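Local coordinates for putative fimbrium anchoring subunit Fim4B (Bacteroides ovatus, PDB 5CAG), which probably serves as the anchoring subunit of a fimbrium, a putative outer-membrane lipoprotein of the FimB/Mfa2 family of Bacteroidetes fimbrillins, at residues Y42-D47 against P66-V71; G164-L169 against I231-K236. One frame throughout, in Å; residues are numbered along the deposited sequence.

Overall arrangement
Both contacts are antiparallel strand pairings in an elongated, almost all-beta chain of the fimbrillin superfamily, and they lie on opposite sides of its centre. Contact 1 pairs the end of strand 36-43 with the start of strand 67-75, its centre about 26 Å from the centre of the chain; contact 2 pairs strands 159-167 and 232-239, its centre about 16 Å from the centre of the chain, and is more deeply buried. The two centres are about 41 Å apart and the nearest atoms about 22 Å, so they do not touch. The long strand 134-154 connects the regions: it pairs with 118-127, the neighbour of 67-75, and its side chains pack against contact 2.

Contact 1: residues Y42-D47 against P66-V71; sequences YPKNGD and PGRYSV
In the beta-rich fold of this FimB/Mfa2-family protein, within the region matching the DUF5119 family of the transthyretin clan, strand 36-43 ends against the beginning of strand 67-75, an antiparallel pairing that gives way to a loop from K44. Y42 and S70 form a hydrogen-bonded pair: Y42 N reaches S70 O at 2.8 Å, nearly along the C=O axis, and S70 N returns a bond to Y42 O. P43 faces Y69 in the next, non-hydrogen-bonded pair, on the face of the sheet away from Y42 and S70; its CB lies 3.9 Å from CE1 of the Y69 ring. One step on, K44 N makes an almost straight bond of 2.9 Å to R68 O (173°), although the donor sits above the carbonyl plane. N45 then folds back, and its OD1 accepts a weak bond from R68 N at 3.3 Å, so the amide oxygen loosely extends the pairing past the last backbone bond. The K44 chain runs across that of R68, almost perpendicular to it. K44 CD comes over one face of the guanidinium, 3.4 Å from R68 NH1, while the amide of N45 stands 74° from the guanidinium plane. S70 OG, with D123 O as its hydrogen-bond partner, lies beside K44 CE. The tips of the two basic chains, K44 NZ and R68 NH1, are only 3.8 Å apart, yet both form salt bridges to E124 OE1 on strand 118-127. That shared carboxylate probably offsets the repulsion between the like charges and ties the loop to a third strand.

Contact 2: residues G164-L169 against I231-K236; sequences GSIDGL and IILILK
G164 opens the closing stretch of strand 159-167, which runs antiparallel to strand 232-239 within the beta-rich fimbrillin fold. G164 CA, opposite L235, makes a CA-H...O contact of 3.4 Å with I234 O. S165 forms a hydrogen-bonded pair with I234: S165 N donates to I234 O, and I234 N to S165 O at 2.9 Å, both donors in the carbonyl planes. S165 OG sits between the backbone N and the carbonyl carbon (chi1 43°), turned toward I234 CB and CD1. I166, on the other face with L233, has CG1 anti to the backbone N (chi1 -176°); its side chain lies alongside I231, CD1 to CG2, and packs on F202. D167 resumes the hydrogen bonding, its N pointing almost straight at I232 O (2.9 Å, 173°), and I232 N donates back to D167 O from above the carbonyl plane, while D167 OD2 passes near I234 CD1. At G168 the strand has ended, and a positive phi turns the chain close to I231. L169 swings its end back across I231 at about a right angle, placing L169 CD2 3.6 Å from I231 CD1.

Contact 1: residues Y42-D47 against P66-V71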
ATOM      1  N   TYR A  42     -13.487   4.439  15.953  1.00100.05           N
ATOM      2  CA  TYR A  42     -12.779   5.122  17.028  1.00103.26           C
ATOM      3  C   TYR A  42     -13.680   6.232  17.577  1.00113.79           C
ATOM      4  O   TYR A  42     -14.056   7.146  16.837  1.00113.11           O
ATOM      5  CB  TYR A  42     -11.411   5.667  16.585  1.00102.78           C
ATOM      6  CG  TYR A  42     -10.467   4.617  16.042  1.00101.71           C
ATOM      7  CD1 TYR A  42     -10.462   4.286  14.690  1.00100.13           C
ATOM      8  CD2 TYR A  42      -9.544   3.990  16.868  1.00103.32           C
ATOM      9  CE1 TYR A  42      -9.583   3.337  14.181  1.00 97.20           C
ATOM     10  CE2 TYR A  42      -8.655   3.043  16.367  1.00101.90           C
ATOM     11  CZ  TYR A  42      -8.678   2.721  15.022  1.00104.62           C
ATOM     12  OH  TYR A  42      -7.825   1.768  14.522  1.00106.45           O
ATOM     13  N   PRO A  43     -14.080   6.155  18.860  1.00115.35           N
ATOM     14  CA  PRO A  43     -14.934   7.206  19.408  1.00118.56           C
ATOM     15  C   PRO A  43     -14.154   8.503  19.572  1.00126.64           C
ATOM     16  O   PRO A  43     -12.978   8.469  19.953  1.00126.89           O
ATOM     17  CB  PRO A  43     -15.376   6.622  20.746  1.00123.69           C
ATOM     18  CG  PRO A  43     -14.267   5.747  21.139  1.00127.72           C
ATOM     19  CD  PRO A  43     -13.738   5.150  19.888  1.00118.86           C
ATOM     20  N   LYS A  44     -14.805   9.636  19.256  1.00125.46           N
ATOM     21  CA  LYS A  44     -14.218  10.967  19.387  1.00127.98           C
ATOM     22  C   LYS A  44     -14.455  11.518  20.811  1.00142.74           C
ATOM     23  O   LYS A  44     -13.537  12.076  21.431  1.00144.62           O
ATOM     24  CB  LYS A  44     -14.789  11.899  18.323  1.00127.21           C
ATOM     25  CG  LYS A  44     -14.294  11.582  16.925  1.00118.39           C
ATOM     26  CD  LYS A  44     -14.856  12.563  15.917  1.00119.61           C
ATOM     27  CE  LYS A  44     -13.893  12.820  14.790  1.00125.33           C
ATOM     28  NZ  LYS A  44     -14.148  14.126  14.126  1.00137.30           N
ATOM     29  N   ASN A  45     -15.684  11.313  21.336  1.00145.66           N
ATOM     30  CA  ASN A  45     -16.096  11.731  22.681  1.00152.10           C
ATOM     31  C   ASN A  45     -15.417  10.857  23.748  1.00161.70           C
ATOM     32  O   ASN A  45     -14.724  11.381  24.620  1.00164.74           O
ATOM     33  CB  ASN A  45     -17.652  11.691  22.879  1.00154.25           C
ATOM     34  CG  ASN A  45     -18.542  11.509  21.651  1.00168.58           C
ATOM     35  OD1 ASN A  45     -18.891  10.382  21.259  1.00163.29           O
ATOM     36  ND2 ASN A  45     -19.040  12.616  21.103  1.00152.99           N
ATOM     37  N   GLY A  46     -15.618   9.541  23.630  1.00159.37           N
ATOM     38  CA  GLY A  46     -15.160   8.499  24.549  1.00162.23           C
ATOM     39  C   GLY A  46     -13.673   8.271  24.765  1.00168.35           C
ATOM     40  O   GLY A  46     -12.845   8.478  23.864  1.00165.26           O
ATOM     41  N   ASP A  47     -13.362   7.743  25.977  1.00169.34           N
ATOM     42  CA  ASP A  47     -12.027   7.437  26.493  1.00170.65           C
ATOM     43  C   ASP A  47     -11.458   6.087  25.940  1.00172.35           C
ATOM     44  O   ASP A  47     -11.016   5.235  26.730  1.00175.13           O
ATOM     45  CB  ASP A  47     -12.047   7.439  28.039  1.00178.05           C
ATOM     46  N   PRO A  66     -24.544   4.605  20.135  1.00127.10           N
ATOM     47  CA  PRO A  66     -24.544   5.948  19.516  1.00125.73           C
ATOM     48  C   PRO A  66     -23.357   6.825  19.961  1.00129.42           C
ATOM     49  O   PRO A  66     -22.766   6.607  21.029  1.00131.72           O
ATOM     50  CB  PRO A  66     -25.893   6.540  19.943  1.00130.22           C
ATOM     51  CG  PRO A  66     -26.726   5.351  20.337  1.00136.16           C
ATOM     52  CD  PRO A  66     -25.743   4.409  20.970  1.00131.92           C
ATOM     53  N   GLY A  67     -22.987   7.765  19.095  1.00122.59           N
ATOM     54  CA  GLY A  67     -21.882   8.689  19.323  1.00122.32           C
ATOM     55  C   GLY A  67     -21.150   9.097  18.059  1.00122.43           C
ATOM     56  O   GLY A  67     -21.454   8.599  16.967  1.00119.32           O
ATOM     57  N   ARG A  68     -20.189  10.033  18.205  1.00119.14           N
ATOM     58  CA  ARG A  68     -19.336  10.513  17.113  1.00116.02           C
ATOM     59  C   ARG A  68     -18.098   9.633  17.035  1.00117.61           C
ATOM     60  O   ARG A  68     -17.419   9.426  18.053  1.00120.14           O
ATOM     61  CB  ARG A  68     -18.921  11.984  17.302  1.00118.44           C
ATOM     62  CG  ARG A  68     -19.995  13.048  17.063  1.00130.94           C
ATOM     63  CD  ARG A  68     -19.410  14.467  17.049  1.00146.01           C
ATOM     64  NE  ARG A  68     -18.434  14.700  18.124  1.00163.00           N
ATOM     65  CZ  ARG A  68     -17.174  15.091  17.938  1.00177.63           C
ATOM     66  NH1 ARG A  68     -16.721  15.344  16.715  1.00156.92           N
ATOM     67  NH2 ARG A  68     -16.362  15.247  18.977  1.00170.16           N
ATOM     68  N   TYR A  69     -17.805   9.121  15.834  1.00109.13           N
ATOM     69  CA  TYR A  69     -16.668   8.244  15.570  1.00106.59           C
ATOM     70  C   TYR A  69     -15.842   8.635  14.360  1.00105.90           C
ATOM     71  O   TYR A  69     -16.272   9.416  13.512  1.00106.16           O
ATOM     72  CB  TYR A  69     -17.159   6.813  15.284  1.00107.13           C
ATOM     73  CG  TYR A  69     -17.921   6.159  16.401  1.00113.13           C
ATOM     74  CD1 TYR A  69     -17.260   5.449  17.399  1.00117.02           C
ATOM     75  CD2 TYR A  69     -19.310   6.186  16.429  1.00115.75           C
ATOM     76  CE1 TYR A  69     -17.959   4.837  18.437  1.00121.21           C
ATOM     77  CE2 TYR A  69     -20.022   5.585  17.463  1.00120.16           C
ATOM     78  CZ  TYR A  69     -19.343   4.900  18.459  1.00129.74           C
ATOM     79  OH  TYR A  69     -20.039   4.290  19.467  1.00133.59           O
ATOM     80  N   SER A  70     -14.689   7.995  14.244  1.00 97.85           N
ATOM     81  CA  SER A  70     -13.815   8.001  13.088  1.00 93.65           C
ATOM     82  C   SER A  70     -13.837   6.543  12.637  1.00 94.92           C
ATOM     83  O   SER A  70     -13.846   5.671  13.506  1.00 96.58           O
ATOM     84  CB  SER A  70     -12.430   8.509  13.461  1.00 96.02           C
ATOM     85  OG  SER A  70     -12.441   9.897  13.744  1.00102.30           O
ATOM     86  N   VAL A  71     -13.973   6.244  11.342  1.00 87.40           N
ATOM     87  CA  VAL A  71     -14.094   4.832  10.952  1.00 85.72           C
ATOM     88  C   VAL A  71     -12.983   4.410   9.982  1.00 87.36           C
ATOM     89  O   VAL A  71     -12.534   5.229   9.167  1.00 87.69           O
ATOM     90  CB  VAL A  71     -15.500   4.535  10.342  1.00 89.31           C
ATOM     91  CG1 VAL A  71     -15.694   3.049  10.056  1.00 87.92           C
ATOM     92  CG2 VAL A  71     -16.616   5.044  11.240  1.00 91.75           C
TER

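Contact 2: residues G164-L169 against I231-K236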
ATOM      1  N   GLY A 164      16.040  -5.001  -8.517  1.00 75.37           N
ATOM      2  CA  GLY A 164      15.513  -3.648  -8.601  1.00 75.10           C
ATOM      3  C   GLY A 164      15.051  -3.094  -7.266  1.00 79.72           C
ATOM      4  O   GLY A 164      14.604  -3.836  -6.386  1.00 78.96           O
ATOM      5  N   SER A 165      15.146  -1.780  -7.118  1.00 77.02           N
ATOM      6  CA  SER A 165      14.693  -1.039  -5.947  1.00 77.02           C
ATOM      7  C   SER A 165      14.205   0.313  -6.410  1.00 84.78           C
ATOM      8  O   SER A 165      14.715   0.849  -7.405  1.00 85.68           O
ATOM      9  CB  SER A 165      15.787  -0.898  -4.894  1.00 81.25           C
ATOM     10  OG  SER A 165      17.069  -0.568  -5.410  1.00 92.71           O
ATOM     11  N   ILE A 166      13.181   0.845  -5.735  1.00 81.42           N
ATOM     12  CA  ILE A 166      12.641   2.151  -6.082  1.00 80.90           C
ATOM     13  C   ILE A 166      12.455   2.956  -4.790  1.00 88.29           C
ATOM     14  O   ILE A 166      11.769   2.537  -3.842  1.00 87.17           O
ATOM     15  CB  ILE A 166      11.379   2.066  -6.971  1.00 81.18           C
ATOM     16  CG1 ILE A 166      10.887   3.446  -7.405  1.00 80.91           C
ATOM     17  CG2 ILE A 166      10.274   1.245  -6.331  1.00 81.14           C
ATOM     18  CD1 ILE A 166      10.694   3.587  -8.826  1.00 76.31           C
ATOM     19  N   ASP A 167      13.156   4.087  -4.757  1.00 87.72           N
ATOM     20  CA  ASP A 167      13.165   5.031  -3.657  1.00 89.34           C
ATOM     21  C   ASP A 167      12.266   6.187  -3.962  1.00 95.24           C
ATOM     22  O   ASP A 167      12.158   6.577  -5.122  1.00 95.51           O
ATOM     23  CB  ASP A 167      14.585   5.545  -3.442  1.00 93.38           C
ATOM     24  CG  ASP A 167      15.347   4.789  -2.391  1.00107.81           C
ATOM     25  OD1 ASP A 167      14.844   4.697  -1.240  1.00109.02           O
ATOM     26  OD2 ASP A 167      16.479   4.339  -2.693  1.00114.72           O
ATOM     27  N   GLY A 168      11.656   6.757  -2.927  1.00 91.96           N
ATOM     28  CA  GLY A 168      10.811   7.936  -3.077  1.00 91.55           C
ATOM     29  C   GLY A 168       9.318   7.703  -3.166  1.00 91.62           C
ATOM     30  O   GLY A 168       8.561   8.673  -3.208  1.00 92.42           O
ATOM     31  N   LEU A 169       8.871   6.438  -3.226  1.00 84.07           N
ATOM     32  CA  LEU A 169       7.436   6.160  -3.305  1.00 80.39           C
ATOM     33  C   LEU A 169       6.905   5.832  -1.919  1.00 84.96           C
ATOM     34  O   LEU A 169       7.689   5.669  -0.996  1.00 85.87           O
ATOM     35  CB  LEU A 169       7.112   5.043  -4.308  1.00 76.92           C
ATOM     36  CG  LEU A 169       7.451   5.299  -5.771  1.00 78.75           C
ATOM     37  CD1 LEU A 169       7.096   4.103  -6.608  1.00 77.44           C
ATOM     38  CD2 LEU A 169       6.736   6.456  -6.299  1.00 76.32           C
ATOM     39  N   ILE A 231      12.266  10.479  -7.205  1.00100.84           N
ATOM     40  CA  ILE A 231      11.965   9.063  -7.387  1.00 94.15           C
ATOM     41  C   ILE A 231      13.087   8.411  -8.164  1.00 95.69           C
ATOM     42  O   ILE A 231      13.285   8.712  -9.337  1.00 97.17           O
ATOM     43  CB  ILE A 231      10.590   8.845  -8.028  1.00 94.40           C
ATOM     44  CG1 ILE A 231       9.509   9.505  -7.160  1.00 93.76           C
ATOM     45  CG2 ILE A 231      10.310   7.348  -8.194  1.00 92.43           C
ATOM     46  CD1 ILE A 231       8.145   9.465  -7.722  1.00 94.27           C
ATOM     47  N   ILE A 232      13.823   7.508  -7.504  1.00 89.49           N
ATOM     48  CA  ILE A 232      14.978   6.865  -8.107  1.00 88.85           C
ATOM     49  C   ILE A 232      14.847   5.336  -8.198  1.00 89.00           C
ATOM     50  O   ILE A 232      14.635   4.631  -7.209  1.00 88.20           O
ATOM     51  CB  ILE A 232      16.257   7.291  -7.356  1.00 93.98           C
ATOM     52  CG1 ILE A 232      16.595   8.746  -7.661  1.00 97.72           C
ATOM     53  CG2 ILE A 232      17.438   6.418  -7.722  1.00 95.52           C
ATOM     54  CD1 ILE A 232      16.195   9.657  -6.619  1.00112.21           C
ATOM     55  N   LEU A 233      15.003   4.853  -9.421  1.00 83.68           N
ATOM     56  CA  LEU A 233      15.018   3.459  -9.807  1.00 81.07           C
ATOM     57  C   LEU A 233      16.463   3.017  -9.800  1.00 85.92           C
ATOM     58  O   LEU A 233      17.310   3.727 -10.362  1.00 87.40           O
ATOM     59  CB  LEU A 233      14.416   3.320 -11.198  1.00 80.81           C
ATOM     60  CG  LEU A 233      13.709   2.046 -11.476  1.00 84.32           C
ATOM     61  CD1 LEU A 233      12.739   2.228 -12.608  1.00 85.64           C
ATOM     62  CD2 LEU A 233      14.676   0.974 -11.828  1.00 88.30           C
ATOM     63  N   ILE A 234      16.764   1.881  -9.114  1.00 79.63           N
ATOM     64  CA  ILE A 234      18.130   1.354  -9.000  1.00 78.43           C
ATOM     65  C   ILE A 234      18.139  -0.061  -9.501  1.00 80.89           C
ATOM     66  O   ILE A 234      17.362  -0.883  -9.031  1.00 81.08           O
ATOM     67  CB  ILE A 234      18.772   1.450  -7.581  1.00 80.91           C
ATOM     68  CG1 ILE A 234      18.528   2.816  -6.877  1.00 82.00           C
ATOM     69  CG2 ILE A 234      20.267   1.179  -7.674  1.00 83.22           C
ATOM     70  CD1 ILE A 234      17.220   2.889  -5.898  1.00 86.12           C
ATOM     71  N   LEU A 235      18.991  -0.340 -10.470  1.00 76.78           N
ATOM     72  CA  LEU A 235      19.125  -1.681 -11.009  1.00 75.45           C
ATOM     73  C   LEU A 235      20.471  -2.231 -10.557  1.00 80.04           C
ATOM     74  O   LEU A 235      21.525  -1.678 -10.917  1.00 81.49           O
ATOM     75  CB  LEU A 235      18.986  -1.673 -12.540  1.00 76.10           C
ATOM     76  CG  LEU A 235      17.630  -1.245 -13.115  1.00 78.76           C
ATOM     77  CD1 LEU A 235      17.694  -1.189 -14.638  1.00 79.35           C
ATOM     78  CD2 LEU A 235      16.487  -2.178 -12.646  1.00 75.58           C
ATOM     79  N   LYS A 236      20.433  -3.259  -9.685  1.00 74.48           N
ATOM     80  CA  LYS A 236      21.645  -3.865  -9.134  1.00 74.79           C
ATOM     81  C   LYS A 236      21.977  -5.092  -9.968  1.00 80.23           C
ATOM     82  O   LYS A 236      21.271  -6.093  -9.874  1.00 81.00           O
ATOM     83  CB  LYS A 236      21.446  -4.197  -7.648  1.00 75.06           C
ATOM     84  CG  LYS A 236      22.712  -4.437  -6.856  1.00 79.97           C
ATOM     85  CD  LYS A 236      22.521  -4.025  -5.398  1.00 88.44           C
ATOM     86  CE  LYS A 236      23.076  -5.034  -4.438  1.00 89.12           C
ATOM     87  NZ  LYS A 236      24.519  -4.811  -4.076  1.00101.59           N
TER